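PDB 6H4L: titin from Homo sapiens, which is a giant structural protein of the muscle sarcomere, represented here by Ig-like domain M4 of its M-band segment, which probably serves as a module of the chain. Local coordinates for residues Ser53-Thr58 with Leu66-Cys71; Thr26-Asn31 with Asp92-Asp97; Trp42-Val47 with Gly77-Val82. All coordinates share one frame; numbering follows the deposited sequence.

Interaction 1. Residues Ser53-Thr58 with Leu66-Cys71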
loop_
_atom_site.group_PDB
_atom_site.type_symbol
_atom_site.label_atom_id
_atom_site.label_comp_id
_atom_site.label_asym_id
_atom_site.label_seq_id
_atom_site.Cartn_x
_atom_site.Cartn_y
_atom_site.Cartn_z
ATOM N N SER A 53 13.304 9.271 -1.582
ATOM C CA SER A 53 13.771 8.950 -2.923
ATOM C C SER A 53 13.501 7.478 -3.233
ATOM O O SER A 53 13.415 7.082 -4.396
ATOM C CB SER A 53 15.255 9.279 -3.079
ATOM O OG SER A 53 16.026 8.586 -2.118
ATOM N N LYS A 54 13.344 6.675 -2.186
ATOM C CA LYS A 54 13.110 5.244 -2.355
ATOM C C LYS A 54 11.630 4.871 -2.403
ATOM O O LYS A 54 11.240 3.957 -3.136
ATOM C CB LYS A 54 13.800 4.468 -1.237
ATOM C CG LYS A 54 13.866 2.976 -1.481
ATOM C CD LYS A 54 14.798 2.319 -0.485
ATOM C CE LYS A 54 14.990 0.852 -0.804
ATOM N NZ LYS A 54 15.739 0.643 -2.065
ATOM N N ILE A 55 10.818 5.590 -1.634
ATOM C CA ILE A 55 9.414 5.233 -1.432
ATOM C C ILE A 55 8.462 6.331 -1.916
ATOM O O ILE A 55 8.584 7.479 -1.497
ATOM C CB ILE A 55 9.141 5.013 0.068
ATOM C CG1 ILE A 55 9.983 3.855 0.612
ATOM C CG2 ILE A 55 7.662 4.797 0.324
ATOM C CD1 ILE A 55 9.631 2.507 0.032
ATOM N N HIS A 56 7.520 5.975 -2.787
ATOM C CA HIS A 56 6.467 6.903 -3.214
ATOM C C HIS A 56 5.118 6.208 -3.118
ATOM O O HIS A 56 5.000 5.038 -3.464
ATOM C CB HIS A 56 6.654 7.324 -4.675
ATOM C CG HIS A 56 7.971 7.968 -4.961
ATOM N ND1 HIS A 56 8.682 7.714 -6.114
ATOM C CD2 HIS A 56 8.698 8.865 -4.258
ATOM C CE1 HIS A 56 9.801 8.418 -6.102
ATOM N NE2 HIS A 56 9.835 9.126 -4.986
ATOM N N TYR A 57 4.095 6.934 -2.687
ATOM C CA TYR A 57 2.749 6.372 -2.733
ATOM C C TYR A 57 1.710 7.395 -3.155
ATOM O O TYR A 57 1.855 8.591 -2.909
ATOM C CB TYR A 57 2.350 5.690 -1.414
ATOM C CG TYR A 57 2.740 6.423 -0.144
ATOM C CD1 TYR A 57 1.977 7.477 0.347
ATOM C CD2 TYR A 57 3.855 6.035 0.580
ATOM C CE1 TYR A 57 2.332 8.133 1.517
ATOM C CE2 TYR A 57 4.222 6.686 1.744
ATOM C CZ TYR A 57 3.456 7.730 2.208
ATOM O OH TYR A 57 3.830 8.365 3.371
ATOM N N THR A 58 0.649 6.909 -3.792
ATOM C CA THR A 58 -0.376 7.788 -4.325
ATOM C C THR A 58 -1.761 7.199 -4.115
ATOM O O THR A 58 -1.899 5.997 -3.891
ATOM C CB THR A 58 -0.201 8.007 -5.835
ATOM O OG1 THR A 58 -0.236 6.742 -6.509
ATOM C CG2 THR A 58 1.120 8.711 -6.138
ATOM N N LEU A 66 1.874 1.835 -4.053
ATOM C CA LEU A 66 3.135 2.036 -3.340
ATOM C C LEU A 66 4.231 1.650 -4.303
ATOM O O LEU A 66 4.190 0.575 -4.886
ATOM C CB LEU A 66 3.223 1.145 -2.099
ATOM C CG LEU A 66 4.601 1.139 -1.400
ATOM C CD1 LEU A 66 4.884 2.514 -0.824
ATOM C CD2 LEU A 66 4.660 0.075 -0.293
ATOM N N GLU A 67 5.212 2.518 -4.456
ATOM C CA GLU A 67 6.310 2.216 -5.345
ATOM C C GLU A 67 7.594 2.199 -4.522
ATOM O O GLU A 67 7.844 3.121 -3.751
ATOM C CB GLU A 67 6.373 3.265 -6.441
ATOM C CG GLU A 67 7.549 3.108 -7.382
ATOM C CD GLU A 67 7.522 4.170 -8.455
ATOM O OE1 GLU A 67 7.777 5.350 -8.128
ATOM O OE2 GLU A 67 7.204 3.832 -9.611
ATOM N N ILE A 68 8.357 1.123 -4.655
ATOM C CA ILE A 68 9.648 0.998 -3.971
ATOM C C ILE A 68 10.712 0.899 -5.046
ATOM O O ILE A 68 10.639 0.024 -5.913
ATOM C CB ILE A 68 9.693 -0.264 -3.085
ATOM C CG1 ILE A 68 8.510 -0.282 -2.109
ATOM C CG2 ILE A 68 11.035 -0.352 -2.335
ATOM C CD1 ILE A 68 7.812 -1.622 -2.031
ATOM N N LEU A 69 11.690 1.802 -5.008
ATOM C CA LEU A 69 12.703 1.872 -6.045
ATOM C C LEU A 69 13.965 1.148 -5.603
ATOM O O LEU A 69 14.262 1.100 -4.413
ATOM C CB LEU A 69 13.057 3.328 -6.338
ATOM C CG LEU A 69 11.944 4.250 -6.828
ATOM C CD1 LEU A 69 12.558 5.577 -7.252
ATOM C CD2 LEU A 69 11.208 3.606 -7.983
ATOM N N ASP A 70 14.696 0.593 -6.568
ATOM C CA ASP A 70 16.014 0.013 -6.337
ATOM C C ASP A 70 16.041 -1.002 -5.193
ATOM O O ASP A 70 16.819 -0.874 -4.252
ATOM C CB ASP A 70 17.013 1.122 -6.070
ATOM C CG ASP A 70 18.424 0.597 -5.918
ATOM O OD1 ASP A 70 18.704 -0.417 -6.576
ATOM O OD2 ASP A 70 19.161 1.181 -5.111
ATOM N N CYS A 71 15.210 -2.026 -5.323
ATOM C CA CYS A 71 14.968 -3.002 -4.264
ATOM C C CYS A 71 16.163 -3.846 -3.859
ATOM O O CYS A 71 16.800 -4.475 -4.697
ATOM C CB CYS A 71 13.834 -3.935 -4.676
ATOM S SG CYS A 71 12.211 -3.145 -4.647
HETATM O O HOH W 1 17.974 1.658 -2.262
#
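Strands 55-60 and 63-68 form a beta hairpin at one edge of the four-stranded sheet of this I-set immunoglobulin domain, and the contact takes in the open end of that hairpin and the loop residues beyond it, which include a zinc ligand. His-56 and Glu-67 are an antiparallel hydrogen-bonded pair, Glu-67 N giving to His-56 O at 2.7 Å and His-56 N to Glu-67 O at 3.0 Å. Their side chains run side by side: an extended Glu-67 brings OE1 into the plane of the imidazole edge, where His-56 ND1 donates to Glu-67 OE1 over 3.2 Å, nearly straight at 167°, although the carboxylate is turned 61° from the ring. OE2 of Glu-67 makes a salt bridge to Arg-27, so the carboxylate is shared, which would favour its charged form. On the face carrying Ile-55, Tyr-57, Leu-66 and Ile-68, Ile-55 CD1 lies against Ile-68 CG1 at 3.7 Å, and Leu-66 CD1 touches both Ile-55 CG2 and the ring edge of Tyr-57. Beyond the strands, Leu-69 N donates to Lys-54 O at 2.9 Å. Asp-70 binds the zinc ion together with His-72. Lys-54, also salt-bridged to Asp-75, runs alongside Leu-69 and bends at chi4 (68°), so that NZ meets Leu-69 O nearly along the C=O axis at 2.8 Å; a water that accepts from Lys-54 NZ donates in turn to Asp-70 OD2.

Interaction 2. Residues Thr26-Asn31 with Asp92-Asp97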
loop_
_atom_site.group_PDB
_atom_site.type_symbol
_atom_site.label_atom_id
_atom_site.label_comp_id
_atom_site.label_asym_id
_atom_site.label_seq_id
_atom_site.Cartn_x
_atom_site.Cartn_y
_atom_site.Cartn_z
ATOM N N THR A 26 9.598 -1.815 -7.883
ATOM C CA THR A 26 8.371 -2.584 -7.857
ATOM C C THR A 26 7.209 -1.769 -7.314
ATOM O O THR A 26 7.399 -0.721 -6.704
ATOM C CB THR A 26 8.553 -3.884 -7.055
ATOM O OG1 THR A 26 7.529 -4.819 -7.417
ATOM C CG2 THR A 26 8.528 -3.609 -5.562
ATOM N N ARG A 27 6.001 -2.256 -7.550
ATOM C CA ARG A 27 4.811 -1.589 -7.036
ATOM C C ARG A 27 3.882 -2.584 -6.386
ATOM O O ARG A 27 3.799 -3.736 -6.824
ATOM C CB ARG A 27 4.053 -0.918 -8.179
ATOM C CG ARG A 27 4.697 0.331 -8.695
ATOM C CD ARG A 27 3.962 0.908 -9.897
ATOM N NE ARG A 27 4.627 2.131 -10.336
ATOM C CZ ARG A 27 4.481 2.679 -11.538
ATOM N NH1 ARG A 27 3.695 2.102 -12.438
ATOM N NH2 ARG A 27 5.135 3.797 -11.840
ATOM N N PHE A 28 3.180 -2.117 -5.355
ATOM C CA PHE A 28 1.987 -2.775 -4.831
ATOM C C PHE A 28 0.807 -1.886 -5.183
ATOM O O PHE A 28 0.893 -0.668 -5.095
ATOM C CB PHE A 28 2.062 -2.932 -3.315
ATOM C CG PHE A 28 3.030 -4.006 -2.851
ATOM C CD1 PHE A 28 2.646 -5.337 -2.841
ATOM C CD2 PHE A 28 4.295 -3.675 -2.401
ATOM C CE1 PHE A 28 3.514 -6.326 -2.405
ATOM C CE2 PHE A 28 5.179 -4.666 -1.968
ATOM C CZ PHE A 28 4.784 -5.989 -1.971
ATOM N N ILE A 29 -0.303 -2.493 -5.567
ATOM C CA ILE A 29 -1.474 -1.712 -5.970
ATOM C C ILE A 29 -2.705 -2.331 -5.332
ATOM O O ILE A 29 -2.845 -3.547 -5.310
ATOM C CB ILE A 29 -1.634 -1.691 -7.502
ATOM C CG1 ILE A 29 -0.414 -1.039 -8.160
ATOM C CG2 ILE A 29 -2.890 -0.917 -7.897
ATOM C CD1 ILE A 29 -0.326 -1.260 -9.667
ATOM N N LEU A 30 -3.586 -1.493 -4.797
ATOM C CA LEU A 30 -4.876 -1.988 -4.317
ATOM C C LEU A 30 -5.944 -0.975 -4.668
ATOM O O LEU A 30 -5.652 0.132 -5.098
ATOM C CB LEU A 30 -4.864 -2.284 -2.819
ATOM C CG LEU A 30 -4.692 -1.154 -1.813
ATOM C CD1 LEU A 30 -5.262 -1.538 -0.462
ATOM C CD2 LEU A 30 -3.191 -0.852 -1.648
ATOM N N ASN A 31 -7.206 -1.375 -4.545
ATOM C CA ASN A 31 -8.283 -0.446 -4.806
ATOM C C ASN A 31 -9.218 -0.394 -3.615
ATOM O O ASN A 31 -9.626 -1.441 -3.110
ATOM C CB ASN A 31 -9.089 -0.899 -6.018
ATOM C CG ASN A 31 -10.100 0.130 -6.446
ATOM O OD1 ASN A 31 -9.767 1.124 -7.085
ATOM N ND2 ASN A 31 -11.351 -0.102 -6.088
ATOM N N ASP A 92 -4.936 -4.001 4.238
ATOM C CA ASP A 92 -4.514 -5.094 3.370
ATOM C C ASP A 92 -3.010 -5.205 3.528
ATOM O O ASP A 92 -2.348 -4.220 3.840
ATOM C CB ASP A 92 -4.861 -4.770 1.915
ATOM C CG ASP A 92 -4.579 -5.920 0.963
ATOM O OD1 ASP A 92 -4.702 -7.100 1.351
ATOM O OD2 ASP A 92 -4.239 -5.628 -0.197
ATOM N N TYR A 93 -2.474 -6.406 3.344
ATOM C CA TYR A 93 -1.029 -6.575 3.421
ATOM C C TYR A 93 -0.575 -7.647 2.450
ATOM O O TYR A 93 -1.358 -8.503 2.047
ATOM C CB TYR A 93 -0.594 -6.920 4.844
ATOM C CG TYR A 93 -1.097 -8.256 5.340
ATOM C CD1 TYR A 93 -0.377 -9.421 5.117
ATOM C CD2 TYR A 93 -2.295 -8.349 6.033
ATOM C CE1 TYR A 93 -0.835 -10.645 5.571
ATOM C CE2 TYR A 93 -2.762 -9.573 6.494
ATOM C CZ TYR A 93 -2.029 -10.715 6.257
ATOM O OH TYR A 93 -2.487 -11.933 6.708
ATOM N N ALA A 94 0.700 -7.590 2.082
ATOM C CA ALA A 94 1.286 -8.554 1.169
ATOM C C ALA A 94 2.784 -8.586 1.415
ATOM O O ALA A 94 3.337 -7.706 2.074
ATOM C CB ALA A 94 0.988 -8.170 -0.288
ATOM N N THR A 95 3.438 -9.603 0.870
ATOM C CA THR A 95 4.866 -9.774 1.082
ATOM C C THR A 95 5.669 -9.440 -0.162
ATOM O O THR A 95 5.250 -9.720 -1.283
ATOM C CB THR A 95 5.200 -11.213 1.501
ATOM O OG1 THR A 95 4.823 -12.117 0.455
ATOM C CG2 THR A 95 4.473 -11.580 2.780
ATOM N N LEU A 96 6.828 -8.831 0.051
ATOM C CA LEU A 96 7.805 -8.654 -1.013
ATOM C C LEU A 96 8.986 -9.583 -0.776
ATOM O O LEU A 96 9.527 -9.644 0.329
ATOM C CB LEU A 96 8.308 -7.214 -1.048
ATOM C CG LEU A 96 9.230 -6.908 -2.232
ATOM C CD1 LEU A 96 8.494 -7.077 -3.559
ATOM C CD2 LEU A 96 9.826 -5.514 -2.104
ATOM N N ASP A 97 9.382 -10.308 -1.815
ATOM C CA ASP A 97 10.606 -11.095 -1.764
ATOM C C ASP A 97 11.564 -10.586 -2.820
ATOM O O ASP A 97 11.339 -10.768 -4.016
ATOM C CB ASP A 97 10.315 -12.580 -1.977
ATOM C CG ASP A 97 9.694 -13.231 -0.757
ATOM O OD1 ASP A 97 10.165 -12.962 0.370
ATOM O OD2 ASP A 97 8.728 -14.006 -0.923
#
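Thr-26 begins the inward-facing row of strand 26-35, packed across the immunoglobulin beta sandwich against strand 88-98. Its OG1 is anti to the backbone N (chi1 -160°) and hydrogen-bonds to His-18, while CG2, in the crowded position between N and the carbonyl carbon, reaches tip to tip toward Leu-96, with Thr-26 CG2 4.0 Å from Leu-96 CD1. Phe-28 makes the largest contribution. With CG anti to its carbonyl carbon, it sends the far end of its ring across to the opposite backbone: Phe-28 CZ is 3.8 Å from Leu-96 CB, which lies at the ring edge near its plane, as does Thr-95 O. Phe-28 CE1 touches Ala-94 CB obliquely at 3.8 Å. Leu-30, its CG in the crowded position (chi1 66°), slides past Asp-92 in the opposite direction, Leu-30 CD1 lying 4.0 Å from Asp-92 CB. The buried carboxylate of Asp-92 is satisfied by a salt bridge to Arg-14 and a hydrogen bond from Met-15 N. No hydrogen bond joins the two segments, whose axes approach to 9.3 Å and run nearly antiparallel, at 159°, a spacing of sheet-on-sheet packing. Strand 26-35 lies between strands 7-11 and 63-68 in its own sheet, strand 88-98 lies between strands 18-20 and 77-85 in the other, and Tyr-79 from strand 77-85 meets both Phe-28 and Leu-96.

Interaction 3. Residues Trp42-Val47 with Gly77-Val82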
loop_
_atom_site.group_PDB
_atom_site.type_symbol
_atom_site.label_atom_id
_atom_site.label_comp_id
_atom_site.label_asym_id
_atom_site.label_seq_id
_atom_site.Cartn_x
_atom_site.Cartn_y
_atom_site.Cartn_z
ATOM N N TRP A 42 0.941 3.738 5.034
ATOM C CA TRP A 42 1.630 2.547 4.571
ATOM C C TRP A 42 2.672 2.131 5.586
ATOM O O TRP A 42 3.281 2.984 6.219
ATOM C CB TRP A 42 2.331 2.836 3.247
ATOM C CG TRP A 42 1.410 2.876 2.045
ATOM C CD1 TRP A 42 0.819 3.976 1.499
ATOM C CD2 TRP A 42 1.036 1.763 1.228
ATOM N NE1 TRP A 42 0.071 3.610 0.391
ATOM C CE2 TRP A 42 0.194 2.257 0.208
ATOM C CE3 TRP A 42 1.329 0.396 1.258
ATOM C CZ2 TRP A 42 -0.338 1.422 -0.785
ATOM C CZ3 TRP A 42 0.795 -0.422 0.286
ATOM C CH2 TRP A 42 -0.040 0.089 -0.711
ATOM N N TYR A 43 2.866 0.824 5.729
ATOM C CA TYR A 43 3.811 0.280 6.704
ATOM C C TYR A 43 4.685 -0.788 6.074
ATOM O O TYR A 43 4.252 -1.513 5.179
ATOM C CB TYR A 43 3.049 -0.334 7.888
ATOM C CG TYR A 43 2.158 0.640 8.608
ATOM C CD1 TYR A 43 2.564 1.244 9.791
ATOM C CD2 TYR A 43 0.897 0.955 8.104
ATOM C CE1 TYR A 43 1.744 2.148 10.449
ATOM C CE2 TYR A 43 0.077 1.858 8.757
ATOM C CZ TYR A 43 0.501 2.444 9.926
ATOM O OH TYR A 43 -0.316 3.342 10.578
ATOM N N HIS A 44 5.933 -0.867 6.537
ATOM C CA HIS A 44 6.836 -1.951 6.168
ATOM C C HIS A 44 7.252 -2.679 7.446
ATOM O O HIS A 44 7.818 -2.076 8.362
ATOM C CB HIS A 44 8.066 -1.401 5.444
ATOM C CG HIS A 44 9.087 -2.444 5.091
ATOM N ND1 HIS A 44 10.436 -2.166 5.021
ATOM C CD2 HIS A 44 8.958 -3.755 4.772
ATOM C CE1 HIS A 44 11.093 -3.263 4.682
ATOM N NE2 HIS A 44 10.222 -4.243 4.534
ATOM N N ASN A 45 6.942 -3.971 7.517
ATOM C CA ASN A 45 7.105 -4.729 8.757
ATOM C C ASN A 45 6.654 -3.970 10.017
ATOM O O ASN A 45 7.343 -3.965 11.036
ATOM C CB ASN A 45 8.552 -5.211 8.904
ATOM C CG ASN A 45 8.954 -6.177 7.806
ATOM O OD1 ASN A 45 8.150 -6.993 7.356
ATOM N ND2 ASN A 45 10.203 -6.090 7.370
ATOM N N GLY A 46 5.494 -3.319 9.934
ATOM C CA GLY A 46 4.900 -2.694 11.101
ATOM C C GLY A 46 5.325 -1.263 11.363
ATOM O O GLY A 46 4.829 -0.626 12.294
ATOM N N VAL A 47 6.235 -0.751 10.541
ATOM C CA VAL A 47 6.770 0.592 10.749
ATOM C C VAL A 47 6.271 1.519 9.652
ATOM O O VAL A 47 6.374 1.197 8.469
ATOM C CB VAL A 47 8.302 0.590 10.731
ATOM C CG1 VAL A 47 8.837 1.987 11.012
ATOM C CG2 VAL A 47 8.838 -0.394 11.756
ATOM N N GLY A 77 9.763 -8.209 2.893
ATOM C CA GLY A 77 8.958 -8.275 4.094
ATOM C C GLY A 77 7.512 -7.946 3.821
ATOM O O GLY A 77 7.049 -8.021 2.677
ATOM N N THR A 78 6.800 -7.560 4.874
ATOM C CA THR A 78 5.371 -7.296 4.787
ATOM C C THR A 78 5.093 -5.819 4.575
ATOM O O THR A 78 5.571 -4.977 5.337
ATOM C CB THR A 78 4.658 -7.759 6.075
ATOM O OG1 THR A 78 4.919 -9.155 6.288
ATOM C CG2 THR A 78 3.157 -7.518 5.984
ATOM N N TYR A 79 4.309 -5.509 3.541
ATOM C CA TYR A 79 3.864 -4.144 3.301
ATOM C C TYR A 79 2.382 -4.100 3.548
ATOM O O TYR A 79 1.654 -4.973 3.077
ATOM C CB TYR A 79 4.195 -3.692 1.875
ATOM C CG TYR A 79 5.677 -3.436 1.715
ATOM C CD1 TYR A 79 6.211 -2.171 1.936
ATOM C CD2 TYR A 79 6.536 -4.467 1.383
ATOM C CE1 TYR A 79 7.578 -1.938 1.820
ATOM C CE2 TYR A 79 7.910 -4.243 1.263
ATOM C CZ TYR A 79 8.410 -2.975 1.477
ATOM O OH TYR A 79 9.762 -2.735 1.360
ATOM N N ARG A 80 1.949 -3.092 4.301
ATOM C CA ARG A 80 0.542 -2.972 4.664
ATOM C C ARG A 80 0.012 -1.575 4.360
ATOM O O ARG A 80 0.679 -0.576 4.645
ATOM C CB ARG A 80 0.374 -3.278 6.162
ATOM C CG ARG A 80 -1.037 -3.022 6.692
ATOM C CD ARG A 80 -1.126 -3.233 8.197
ATOM N NE ARG A 80 -0.881 -4.614 8.603
ATOM C CZ ARG A 80 -1.838 -5.522 8.768
ATOM N NH1 ARG A 80 -3.106 -5.204 8.528
ATOM N NH2 ARG A 80 -1.527 -6.752 9.163
ATOM N N ALA A 81 -1.196 -1.510 3.794
ATOM C CA ALA A 81 -1.913 -0.252 3.638
ATOM C C ALA A 81 -3.042 -0.239 4.648
ATOM O O ALA A 81 -3.701 -1.259 4.842
ATOM C CB ALA A 81 -2.481 -0.116 2.227
ATOM N N VAL A 82 -3.259 0.904 5.285
ATOM C CA VAL A 82 -4.410 1.079 6.170
ATOM C C VAL A 82 -5.215 2.273 5.680
ATOM O O VAL A 82 -4.666 3.365 5.527
ATOM C CB VAL A 82 -3.959 1.325 7.604
ATOM C CG1 VAL A 82 -5.168 1.521 8.526
ATOM C CG2 VAL A 82 -3.090 0.162 8.076
HETATM O O HOH W 2 6.397 -8.797 8.913
HETATM O O HOH W 3 3.812 -3.808 7.513
#
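His-44 lays its imidazole over the phenol ring of Tyr-79 in an offset stack, planes 2° apart and centroids 4.3 Å apart. The two side chains point the same way, Tyr-79 OH over the centre of the His-44 ring. On the same face Trp-42 turns its six-membered ring over Ala-81, whose CB lies 3.7 Å from the ring centroid in a CH-pi contact. On the face of Tyr-43 and Arg-80, the side chains of Tyr-43 and Val-82 cross obliquely, Tyr-43 CE2 3.7 Å from Val-82 CG2. Between these rows strands 39-44 and 77-85, neighbours in the five-stranded sheet of the immunoglobulin fold, pair antiparallel: Tyr-43 N gives to Arg-80 O at 2.8 Å, and Arg-80 N returns to a lone pair of Tyr-43 O. His-44 to Val-47 form a type I' turn, where Asn-45 N donates to Thr-78 O, and Thr-78 N answers to Asn-45 OD1 at 2.9 Å, straight at 172° but from above the amide plane. Water joins Asn-45 OD1 to Thr-78 OG1. The Tyr-79 OH bond to Asp-75 O, in an Asp-X-Gly-X-Tyr sequence, is the tyrosine corner of Greek-key proteins; with His-44 NE2 bonded to Ser-76 O, it probably fixes the rotation of the stacked rings.

Interaction 2 lies in the buried core and brings the two sheets face to face through mostly apolar contacts; interactions 1 and 3 each pair strands within one sheet, by backbone hydrogen bonds, and are only partly buried. Each shares a sheet with interaction 2: strand 63-68 of interaction 1 borders strand 26-35, and strand 77-85 of interaction 3 borders strand 88-98. Their inward faces also meet directly, Leu-66 touching both Trp-42 and Tyr-79, and Tyr-57 meeting Trp-42, while Leu-30 packs on Trp-42. The outer chemistry differs: interaction 1 carries charged groups and includes a zinc ligand, Asp-70, whereas interaction 3 ends in a hydrated turn.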